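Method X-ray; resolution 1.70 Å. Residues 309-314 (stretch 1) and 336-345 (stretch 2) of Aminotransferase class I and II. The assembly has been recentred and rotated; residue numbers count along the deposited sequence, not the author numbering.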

# COMPACT_ATOMS: atom_id res chain seq x y z
N SER A 309 11.07 -4.01 -23.05
CA SER A 309 10.95 -4.48 -24.42
C SER A 309 10.42 -5.90 -24.44
O SER A 309 10.46 -6.63 -23.43
CB SER A 309 12.30 -4.42 -25.20
OG SER A 309 13.24 -5.34 -24.67
N PHE A 310 9.93 -6.31 -25.60
CA PHE A 310 9.22 -7.60 -25.73
C PHE A 310 9.75 -8.18 -27.01
O PHE A 310 9.39 -7.74 -28.10
CB PHE A 310 7.72 -7.40 -25.78
CG PHE A 310 6.89 -8.58 -25.30
CD1 PHE A 310 7.20 -9.26 -24.14
CD2 PHE A 310 5.78 -8.98 -26.02
CE1 PHE A 310 6.40 -10.31 -23.68
CE2 PHE A 310 5.00 -10.04 -25.60
CZ PHE A 310 5.29 -10.69 -24.41
N VAL A 311 10.61 -9.18 -26.85
CA VAL A 311 11.42 -9.66 -27.94
C VAL A 311 10.86 -11.00 -28.41
O VAL A 311 10.48 -11.87 -27.61
CB VAL A 311 12.88 -9.81 -27.45
CG1 VAL A 311 13.77 -10.36 -28.50
CG2 VAL A 311 13.41 -8.46 -26.97
N LYS A 312 10.75 -11.13 -29.72
CA LYS A 312 10.20 -12.34 -30.33
C LYS A 312 11.32 -13.34 -30.60
O LYS A 312 12.21 -13.05 -31.39
CB LYS A 312 9.52 -11.97 -31.66
CG LYS A 312 8.65 -13.07 -32.22
CD LYS A 312 8.13 -12.68 -33.59
CE LYS A 312 6.94 -13.53 -34.05
NZ LYS A 312 6.23 -12.83 -35.17
N ILE A 313 11.23 -14.51 -29.98
CA ILE A 313 12.24 -15.57 -30.12
C ILE A 313 11.72 -16.64 -31.08
O ILE A 313 10.76 -17.34 -30.75
CB ILE A 313 12.59 -16.21 -28.72
CG1 ILE A 313 12.96 -15.16 -27.69
CG2 ILE A 313 13.72 -17.27 -28.87
CD1 ILE A 313 14.18 -14.32 -28.02
N ALA A 314 12.33 -16.75 -32.27
CA ALA A 314 11.97 -17.75 -33.29
C ALA A 314 12.50 -19.17 -33.00
O ALA A 314 13.28 -19.74 -33.80
CB ALA A 314 12.42 -17.28 -34.70
N PRO A 336 9.33 -14.80 -19.18
CA PRO A 336 8.81 -15.39 -20.41
C PRO A 336 7.43 -14.88 -20.77
O PRO A 336 6.65 -14.50 -19.87
CB PRO A 336 8.73 -16.89 -20.08
CG PRO A 336 8.56 -16.95 -18.61
CD PRO A 336 9.34 -15.76 -18.06
N GLY A 337 7.14 -14.89 -22.08
CA GLY A 337 5.97 -14.24 -22.62
C GLY A 337 4.62 -14.80 -22.20
O GLY A 337 3.64 -14.06 -22.18
N ASN A 338 4.57 -16.08 -21.87
CA ASN A 338 3.34 -16.70 -21.36
C ASN A 338 2.85 -16.06 -20.07
O ASN A 338 1.67 -16.15 -19.75
CB ASN A 338 3.55 -18.21 -21.13
CG ASN A 338 4.62 -18.47 -20.09
OD1 ASN A 338 5.74 -18.03 -20.26
ND2 ASN A 338 4.27 -19.17 -19.01
N ARG A 339 3.74 -15.40 -19.32
CA ARG A 339 3.32 -14.66 -18.12
C ARG A 339 2.51 -13.39 -18.46
O ARG A 339 1.91 -12.78 -17.55
CB ARG A 339 4.53 -14.29 -17.25
CG ARG A 339 5.36 -15.49 -16.75
CD ARG A 339 4.52 -16.40 -15.87
NE ARG A 339 5.17 -17.60 -15.35
CZ ARG A 339 5.20 -17.96 -14.08
NH1 ARG A 339 4.67 -17.18 -13.12
NH2 ARG A 339 5.75 -19.12 -13.74
N PHE A 340 2.52 -13.01 -19.74
CA PHE A 340 1.68 -11.95 -20.33
C PHE A 340 0.65 -12.51 -21.35
O PHE A 340 0.08 -11.77 -22.16
CB PHE A 340 2.58 -10.89 -21.00
CG PHE A 340 3.75 -10.46 -20.16
CD1 PHE A 340 4.96 -11.14 -20.23
CD2 PHE A 340 3.65 -9.39 -19.27
CE1 PHE A 340 6.05 -10.76 -19.43
CE2 PHE A 340 4.73 -9.01 -18.47
CZ PHE A 340 5.93 -9.69 -18.55
N GLU A 341 0.40 -13.82 -21.31
CA GLU A 341 -0.43 -14.52 -22.28
C GLU A 341 -0.05 -14.23 -23.73
O GLU A 341 -0.90 -14.25 -24.62
CB GLU A 341 -1.94 -14.34 -22.02
CG GLU A 341 -2.78 -15.56 -22.56
CD GLU A 341 -4.30 -15.43 -22.39
OE1 GLU A 341 -4.77 -14.44 -21.79
OE2 GLU A 341 -5.04 -16.33 -22.89
N ARG A 342 1.24 -14.04 -23.99
CA ARG A 342 1.76 -14.01 -25.36
C ARG A 342 3.04 -14.82 -25.43
O ARG A 342 4.15 -14.26 -25.34
CB ARG A 342 2.05 -12.59 -25.81
CG ARG A 342 0.83 -11.72 -26.04
CD ARG A 342 0.17 -11.98 -27.42
NE ARG A 342 -0.79 -10.92 -27.80
CZ ARG A 342 -2.01 -10.80 -27.30
NH1 ARG A 342 -2.43 -11.68 -26.37
NH2 ARG A 342 -2.83 -9.80 -27.72
N ASP A 343 2.91 -16.13 -25.59
CA ASP A 343 4.07 -17.01 -25.66
C ASP A 343 4.78 -16.74 -27.01
O ASP A 343 4.20 -16.16 -27.92
CB ASP A 343 3.62 -18.47 -25.49
CG ASP A 343 4.72 -19.39 -24.91
OD1 ASP A 343 5.91 -19.01 -24.95
OD2 ASP A 343 4.38 -20.52 -24.46
N GLY A 344 6.04 -17.16 -27.14
CA GLY A 344 6.85 -16.84 -28.30
C GLY A 344 7.69 -15.59 -28.13
O GLY A 344 8.48 -15.27 -29.03
N TYR A 345 7.56 -14.93 -26.97
CA TYR A 345 8.25 -13.68 -26.66
C TYR A 345 8.81 -13.73 -25.24
O TYR A 345 8.31 -14.47 -24.37
CB TYR A 345 7.26 -12.49 -26.71
CG TYR A 345 6.59 -12.26 -28.03
CD1 TYR A 345 5.47 -12.99 -28.39
CD2 TYR A 345 7.06 -11.30 -28.92
CE1 TYR A 345 4.84 -12.78 -29.61
CE2 TYR A 345 6.45 -11.11 -30.17
CZ TYR A 345 5.33 -11.84 -30.49
OH TYR A 345 4.67 -11.67 -31.71
O HOH W 1 7.95 -16.28 -31.38

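The two stretches meet along a short antiparallel pairing, in which the strand running through Phe-310 to Ile-313 lies beside the end of the loop that closes at Tyr-345. Together they bury 406 Å² of surface, and Phe-310 and Tyr-345 supply the largest shares.

Backbone contacts mark the register. Lys-312 and Tyr-345 form a non-hydrogen-bonded antiparallel pair, with their CA atoms 4.4 Å apart and both side chains on the same face of the sheet. The direct hydrogen bond between the stretches falls next to this pair: Ile-313 N donates to Gly-344 O at 3.0 Å, with an N-H...O angle of 153°. On the other side of the pair, Val-311 O approaches Tyr-345 CA at 3.0 Å, a CA-H...O contact with an angle of 130° at the hydrogen. Such a contact is typical of a non-hydrogen-bonded position, where the CA hydrogen rather than an amide faces the neighbouring carbonyl. A water extends the polar link: the water O lies 2.6 Å from Gly-344 O and 3.1 Å from Ile-313 O, within hydrogen-bonding reach of both carbonyls. Gly-344 O, which accepts the Ile-313 amide, thus also has the water O close by.

Aromatic contacts centre on Phe-310. Its CA-to-CB bond points sideways, but with chi1 in the t well the end of the ring comes nearer to the second stretch. The rings of Phe-310 and Tyr-345 are nearly parallel, at 7°, yet slid apart with centroids 5.0 Å from each other, so they barely overlap. What covers the face of Phe-310 is instead the Tyr-345 methylene: Tyr-345 CB sits 3.6 Å from the centroid of the Phe-310 ring, 16° off its normal, in a CH-pi contact, and is 3.5 Å from Phe-310 CE2. Phe-340 meets the same ring in a different way. The planes stand at 82°, with the edge of Phe-310 directed toward the face of Phe-340 in an offset arrangement; the centroids are 5.7 Å apart, and Phe-310 CE1 lies 3.8 Å from Phe-340 CD1.

Further packing involves these rings. Phe-310 CZ approaches Gly-337 CA at 4.0 Å and Arg-342 O at 3.9 Å, while Phe-310 CE2 is also 3.9 Å from Arg-342 CB. The CA-to-CB bond of Arg-342 points toward the strand, but the end of its side chain leads away. On the face shared by the bridge pair, Lys-312 CB packs 3.5 Å from Tyr-345 CE2, so the start of the extended, all-t lysine side chain rests against the tyrosine ring.

Hydrogen bonds within the second stretch join residues of this surface. Gly-337 O accepts the amides of both Phe-340 and Arg-342, at 2.9 Å from Phe-340 N and 3.0 Å from Arg-342 N, so one carbonyl joins two amides in the part of the loop that meets the Phe-310 ring. Asp-343 OD1 accepts a hydrogen bond from Gly-344 N at 2.9 Å. The positive phi of Gly-344, 93°, suits glycine, since a CB there would be jammed against the preceding carbonyl oxygen.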